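Local coordinates for chromosome replication initiation inhibitor protein (Agrobacterium tumefaciens, PDB 3FD3) that probably acts as a LysR-family transcription factor that binds DNA, this chain being its C-terminal substrate-binding domain without the DNA-binding part, at residues 53-58 and 175-180; 19-24 and 194-199. One frame throughout, in Å; residues are numbered along the deposited sequence.

Contact 1: residues 53-58 and 175-180; sequences AAVTAH and IPLYWQ
Strand 53-56 and residues 175-180 of strand 165-181 run antiparallel, 176° between the directions of these segments, and backbone hydrogen bonds set their register. Ala-54 and Gln-180 form one hydrogen-bonded pair, in which Gln-180 N gives the straighter bond, 2.9 Å to Ala-54 O. Thr-56 and Tyr-178 form the next, with Tyr-178 N 2.8 Å from Thr-56 O and nearly along the C=O axis. Between them Val-55 faces Trp-179 as a non-hydrogen-bonded pair.

A side-chain hydrogen bond carries the contact past the end of strand 53-56. Gln-180, bent at chi2 (-140°), brings NE2 to 3.0 Å from His-58 O, a donor lying above the carbonyl plane; NE2 also reaches Lys-60 O and OE1 takes Val-62 N, so both ends of the amide grip the chain leaving the strand. The turn itself is an ST turn: Thr-56 OG1, anti to its own N, accepts from His-58 N. One water bridges Ala-57 O and Pro-176 O and sits in the plane of the Tyr-178 ring at its edge.

Apolar contacts gather on the Val-55 and Trp-179 face. With CG anti to N (chi1 177°), the indole places CE3 3.7 Å from Val-55 CG2 and CH2 3.4 Å from Ala-53 CB.

Strand 53-56 runs parallel to 3-8 on its other side, so here the mixed sheet passes from parallel to antiparallel neighbours, as in periplasmic-binding-protein-like LysR effector domains.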
loop_
_atom_site.group_PDB
_atom_site.type_symbol
_atom_site.label_atom_id
_atom_site.label_comp_id
_atom_site.label_asym_id
_atom_site.label_seq_id
_atom_site.Cartn_x
_atom_site.Cartn_y
_atom_site.Cartn_z
ATOM N N ALA A 53 -11.540 14.356 -9.821
ATOM C CA ALA A 53 -10.217 14.476 -10.393
ATOM C C ALA A 53 -9.455 13.197 -10.166
ATOM O O ALA A 53 -9.778 12.400 -9.257
ATOM C CB ALA A 53 -9.432 15.647 -9.773
ATOM N N ALA A 54 -8.457 12.977 -11.018
ATOM C CA ALA A 54 -7.698 11.722 -10.962
ATOM C C ALA A 54 -6.333 11.869 -11.609
ATOM O O ALA A 54 -6.196 12.537 -12.646
ATOM C CB ALA A 54 -8.462 10.594 -11.641
ATOM N N VAL A 55 -5.346 11.210 -10.984
ATOM C CA VAL A 55 -4.082 10.871 -11.611
ATOM C C VAL A 55 -4.319 9.545 -12.295
ATOM O O VAL A 55 -4.749 8.553 -11.651
ATOM C CB VAL A 55 -2.921 10.762 -10.572
ATOM C CG1 VAL A 55 -1.639 10.159 -11.231
ATOM C CG2 VAL A 55 -2.648 12.117 -9.920
ATOM N N THR A 56 -4.045 9.499 -13.588
ATOM C CA THR A 56 -4.316 8.310 -14.406
ATOM C C THR A 56 -3.304 8.188 -15.536
ATOM O O THR A 56 -2.759 9.188 -15.998
ATOM C CB THR A 56 -5.729 8.368 -14.978
ATOM O OG1 THR A 56 -5.977 7.228 -15.798
ATOM C CG2 THR A 56 -5.930 9.648 -15.786
ATOM N N ALA A 57 -3.063 6.949 -15.984
ATOM C CA ALA A 57 -2.308 6.715 -17.215
ATOM C C ALA A 57 -3.129 6.946 -18.499
ATOM O O ALA A 57 -2.560 6.915 -19.578
ATOM C CB ALA A 57 -1.704 5.295 -17.219
ATOM N N HIS A 58 -4.442 7.128 -18.334
ATOM C CA HIS A 58 -5.344 7.439 -19.433
ATOM C C HIS A 58 -5.219 8.894 -19.868
ATOM O O HIS A 58 -5.488 9.824 -19.112
ATOM C CB HIS A 58 -6.801 7.166 -19.068
ATOM C CG HIS A 58 -7.163 5.724 -19.118
ATOM N ND1 HIS A 58 -7.323 5.041 -20.304
ATOM C CD2 HIS A 58 -7.380 4.827 -18.130
ATOM C CE1 HIS A 58 -7.629 3.783 -20.042
ATOM N NE2 HIS A 58 -7.672 3.628 -18.730
ATOM N N ILE A 175 5.830 5.230 -18.094
ATOM C CA ILE A 175 4.394 5.391 -18.168
ATOM C C ILE A 175 4.052 6.876 -17.972
ATOM O O ILE A 175 4.220 7.434 -16.879
ATOM C CB ILE A 175 3.680 4.565 -17.086
ATOM C CG1 ILE A 175 4.010 3.068 -17.234
ATOM C CG2 ILE A 175 2.178 4.802 -17.150
ATOM C CD1 ILE A 175 3.563 2.425 -18.516
ATOM N N PRO A 176 3.606 7.533 -19.035
ATOM C CA PRO A 176 3.167 8.922 -18.866
ATOM C C PRO A 176 1.910 8.978 -18.006
ATOM O O PRO A 176 1.037 8.101 -18.141
ATOM C CB PRO A 176 2.837 9.371 -20.297
ATOM C CG PRO A 176 3.550 8.473 -21.175
ATOM C CD PRO A 176 3.553 7.123 -20.447
ATOM N N LEU A 177 1.821 9.996 -17.152
ATOM C CA LEU A 177 0.667 10.187 -16.287
ATOM C C LEU A 177 -0.033 11.509 -16.596
ATOM O O LEU A 177 0.580 12.443 -17.102
ATOM C CB LEU A 177 1.087 10.179 -14.837
ATOM C CG LEU A 177 1.639 8.856 -14.287
ATOM C CD1 LEU A 177 1.985 9.103 -12.838
ATOM C CD2 LEU A 177 0.602 7.728 -14.448
ATOM N N TYR A 178 -1.326 11.548 -16.292
ATOM C CA TYR A 178 -2.185 12.681 -16.607
ATOM C C TYR A 178 -3.041 13.024 -15.403
ATOM O O TYR A 178 -3.386 12.164 -14.599
ATOM C CB TYR A 178 -3.090 12.330 -17.796
ATOM C CG TYR A 178 -2.284 11.977 -18.995
ATOM C CD1 TYR A 178 -1.872 12.958 -19.889
ATOM C CD2 TYR A 178 -1.863 10.669 -19.215
ATOM C CE1 TYR A 178 -1.077 12.662 -20.958
ATOM C CE2 TYR A 178 -1.066 10.363 -20.294
ATOM C CZ TYR A 178 -0.669 11.362 -21.164
ATOM O OH TYR A 178 0.118 11.049 -22.262
ATOM N N TRP A 179 -3.378 14.303 -15.282
ATOM C CA TRP A 179 -4.290 14.797 -14.273
ATOM C C TRP A 179 -5.566 15.207 -15.006
ATOM O O TRP A 179 -5.533 16.110 -15.882
ATOM C CB TRP A 179 -3.642 15.984 -13.604
ATOM C CG TRP A 179 -4.432 16.717 -12.556
ATOM C CD1 TRP A 179 -4.772 18.051 -12.578
ATOM C CD2 TRP A 179 -4.918 16.212 -11.302
ATOM N NE1 TRP A 179 -5.457 18.393 -11.426
ATOM C CE2 TRP A 179 -5.585 17.283 -10.644
ATOM C CE3 TRP A 179 -4.916 14.952 -10.696
ATOM C CZ2 TRP A 179 -6.211 17.129 -9.398
ATOM C CZ3 TRP A 179 -5.526 14.810 -9.446
ATOM C CH2 TRP A 179 -6.142 15.900 -8.804
ATOM N N GLN A 180 -6.679 14.565 -14.661
ATOM C CA GLN A 180 -7.982 14.782 -15.308
ATOM C C GLN A 180 -8.879 15.399 -14.251
ATOM O O GLN A 180 -8.890 14.933 -13.120
ATOM C CB GLN A 180 -8.581 13.492 -15.865
ATOM C CG GLN A 180 -7.785 12.883 -17.021
ATOM C CD GLN A 180 -8.632 12.296 -18.156
ATOM O OE1 GLN A 180 -9.771 12.710 -18.389
ATOM N NE2 GLN A 180 -8.054 11.335 -18.886
HETATM O O HOH W 1 0.038 6.574 -20.080
#

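Contact 2: residues 19-24 and 194-199; sequences DAVSKF and ANMVGT
In this periplasmic-binding-protein-like domain, helices 17-26 and 190-203 pack against each other as an obliquely crossed, roughly antiparallel pair; the axes of 19-24 and 194-199 come within 8.2 Å at 142°. Such a close approach rests on Ala-20, whose methyl points toward the partner helix and meets both Met-196 and Thr-199. Met-196, a selenomethionine, is bent at chi2 and chi3, so that SE curls back to 3.3 Å from Ala-20 CB and lies alongside Val-21, 4.0 Å from CG2. Beyond this pair, Val-21 also packs on Met-145 of the second subunit.

Asn-195 lies across the next turn. Its CB rests on Ala-20 O, while the amide reaches over the start of the Lys-23 side chain and the backbone of Phe-24: OD1 is 3.4 Å from Lys-23 CB, and ND2 is 3.5 Å from Phe-24 CA, near the plane of the Phe-24 ring at its edge.

Farther along, the exposed Lys-23 stretches out beyond CG to meet the buried Thr-199 tip to tip. The Thr-199 hydroxyl donates its proton to Asn-195 O, which also accepts from Thr-199 N; OG1 is thus turned to receive Lys-23 NZ at 2.9 Å.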
loop_
_atom_site.group_PDB
_atom_site.type_symbol
_atom_site.label_atom_id
_atom_site.label_comp_id
_atom_site.label_asym_id
_atom_site.label_seq_id
_atom_site.Cartn_x
_atom_site.Cartn_y
_atom_site.Cartn_z
ATOM N N ASP A 19 2.397 13.869 -1.387
ATOM C CA ASP A 19 3.225 15.069 -1.296
ATOM C C ASP A 19 2.518 16.257 -1.945
ATOM O O ASP A 19 2.545 17.360 -1.405
ATOM C CB ASP A 19 4.593 14.849 -1.950
ATOM C CG ASP A 19 5.551 15.994 -1.697
ATOM O OD1 ASP A 19 5.602 16.507 -0.555
ATOM O OD2 ASP A 19 6.272 16.380 -2.636
ATOM N N ALA A 20 1.879 16.029 -3.093
ATOM C CA ALA A 20 1.090 17.050 -3.764
ATOM C C ALA A 20 -0.192 17.396 -3.013
ATOM O O ALA A 20 -0.494 18.562 -2.784
ATOM C CB ALA A 20 0.724 16.582 -5.200
ATOM N N VAL A 21 -0.945 16.379 -2.626
ATOM C CA VAL A 21 -2.227 16.601 -1.977
ATOM C C VAL A 21 -2.058 17.329 -0.636
ATOM O O VAL A 21 -2.840 18.218 -0.320
ATOM C CB VAL A 21 -2.951 15.295 -1.752
ATOM C CG1 VAL A 21 -4.247 15.546 -0.942
ATOM C CG2 VAL A 21 -3.285 14.662 -3.121
ATOM N N SER A 22 -1.007 17.004 0.106
ATOM C CA SER A 22 -0.813 17.580 1.427
ATOM C C SER A 22 -0.465 19.071 1.323
ATOM O O SER A 22 -0.811 19.861 2.208
ATOM C CB SER A 22 0.220 16.818 2.255
ATOM O OG SER A 22 1.515 16.896 1.697
ATOM N N LYS A 23 0.200 19.455 0.243
ATOM C CA LYS A 23 0.507 20.870 0.028
ATOM C C LYS A 23 -0.807 21.613 -0.099
ATOM O O LYS A 23 -0.966 22.715 0.430
ATOM C CB LYS A 23 1.326 21.102 -1.244
ATOM C CG LYS A 23 2.779 20.597 -1.213
ATOM C CD LYS A 23 3.449 20.766 -2.604
ATOM C CE LYS A 23 4.733 19.958 -2.724
ATOM N NZ LYS A 23 5.432 20.229 -4.027
ATOM N N PHE A 24 -1.739 21.028 -0.843
ATOM C CA PHE A 24 -3.055 21.646 -1.036
ATOM C C PHE A 24 -3.895 21.677 0.253
ATOM O O PHE A 24 -4.425 22.748 0.645
ATOM C CB PHE A 24 -3.838 20.934 -2.143
ATOM C CG PHE A 24 -5.216 21.470 -2.314
ATOM C CD1 PHE A 24 -5.403 22.748 -2.820
ATOM C CD2 PHE A 24 -6.316 20.710 -1.972
ATOM C CE1 PHE A 24 -6.675 23.275 -2.983
ATOM C CE2 PHE A 24 -7.605 21.243 -2.133
ATOM C CZ PHE A 24 -7.771 22.507 -2.632
ATOM N N ALA A 194 -2.610 23.125 -9.223
ATOM C CA ALA A 194 -1.299 23.739 -9.212
ATOM C C ALA A 194 -0.311 22.864 -8.443
ATOM O O ALA A 194 0.817 22.684 -8.860
ATOM C CB ALA A 194 -1.349 25.156 -8.565
ATOM N N ASN A 195 -0.749 22.360 -7.299
ATOM C CA ASN A 195 0.099 21.467 -6.472
ATOM C C ASN A 195 0.383 20.117 -7.124
ATOM O O ASN A 195 1.494 19.610 -7.037
ATOM C CB ASN A 195 -0.519 21.329 -5.075
ATOM C CG ASN A 195 -0.294 22.569 -4.230
ATOM O OD1 ASN A 195 0.833 22.993 -4.073
ATOM N ND2 ASN A 195 -1.352 23.173 -3.738
HETATM N N MSE A 196 -0.603 19.518 -7.804
HETATM C CA MSE A 196 -0.362 18.255 -8.506
HETATM C C MSE A 196 0.650 18.479 -9.618
HETATM O O MSE A 196 1.701 17.825 -9.679
HETATM C CB MSE A 196 -1.641 17.645 -9.096
HETATM C CG MSE A 196 -2.811 17.504 -8.144
HETATM SE SE MSE A 196 -2.375 16.621 -6.438
HETATM C CE MSE A 196 -2.066 14.899 -7.204
ATOM N N VAL A 197 0.346 19.428 -10.503
ATOM C CA VAL A 197 1.247 19.691 -11.613
ATOM C C VAL A 197 2.645 20.105 -11.178
ATOM O O VAL A 197 3.639 19.593 -11.709
ATOM C CB VAL A 197 0.603 20.741 -12.616
ATOM C CG1 VAL A 197 1.543 21.029 -13.779
ATOM C CG2 VAL A 197 -0.741 20.210 -13.117
ATOM N N GLY A 198 2.755 21.005 -10.198
ATOM C CA GLY A 198 4.046 21.457 -9.709
ATOM C C GLY A 198 4.889 20.371 -9.047
ATOM O O GLY A 198 6.103 20.298 -9.231
ATOM N N THR A 199 4.238 19.526 -8.265
ATOM C CA THR A 199 4.926 18.422 -7.598
ATOM C C THR A 199 5.396 17.395 -8.625
ATOM O O THR A 199 6.534 16.915 -8.555
ATOM C CB THR A 199 4.001 17.755 -6.541
ATOM O OG1 THR A 199 3.556 18.730 -5.589
ATOM C CG2 THR A 199 4.718 16.607 -5.805
HETATM O O HOH W 2 3.682 22.357 -5.966
#

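Overall arrangement
Contacts 1 and 2 show how a sheet and the helices over it share one core. Their centres lie 14 Å apart, and helix 190-203 is the next helix or strand after strand 165-181, so the second partner of each contact comes from the same C-terminal run. Met-196 joins them by packing: its CG touches Trp-179 CZ2 at 3.6 Å and its CE touches Val-55 CG2 at 3.9 Å. Met-196 thus touches the sheet residues of contact 1 and Ala-20 of helix 17-26 at once. The calcium ion lies about 9 Å from the side chain of Ile-175 in contact 1, while contact 2 lies away from the calcium and ligand sites.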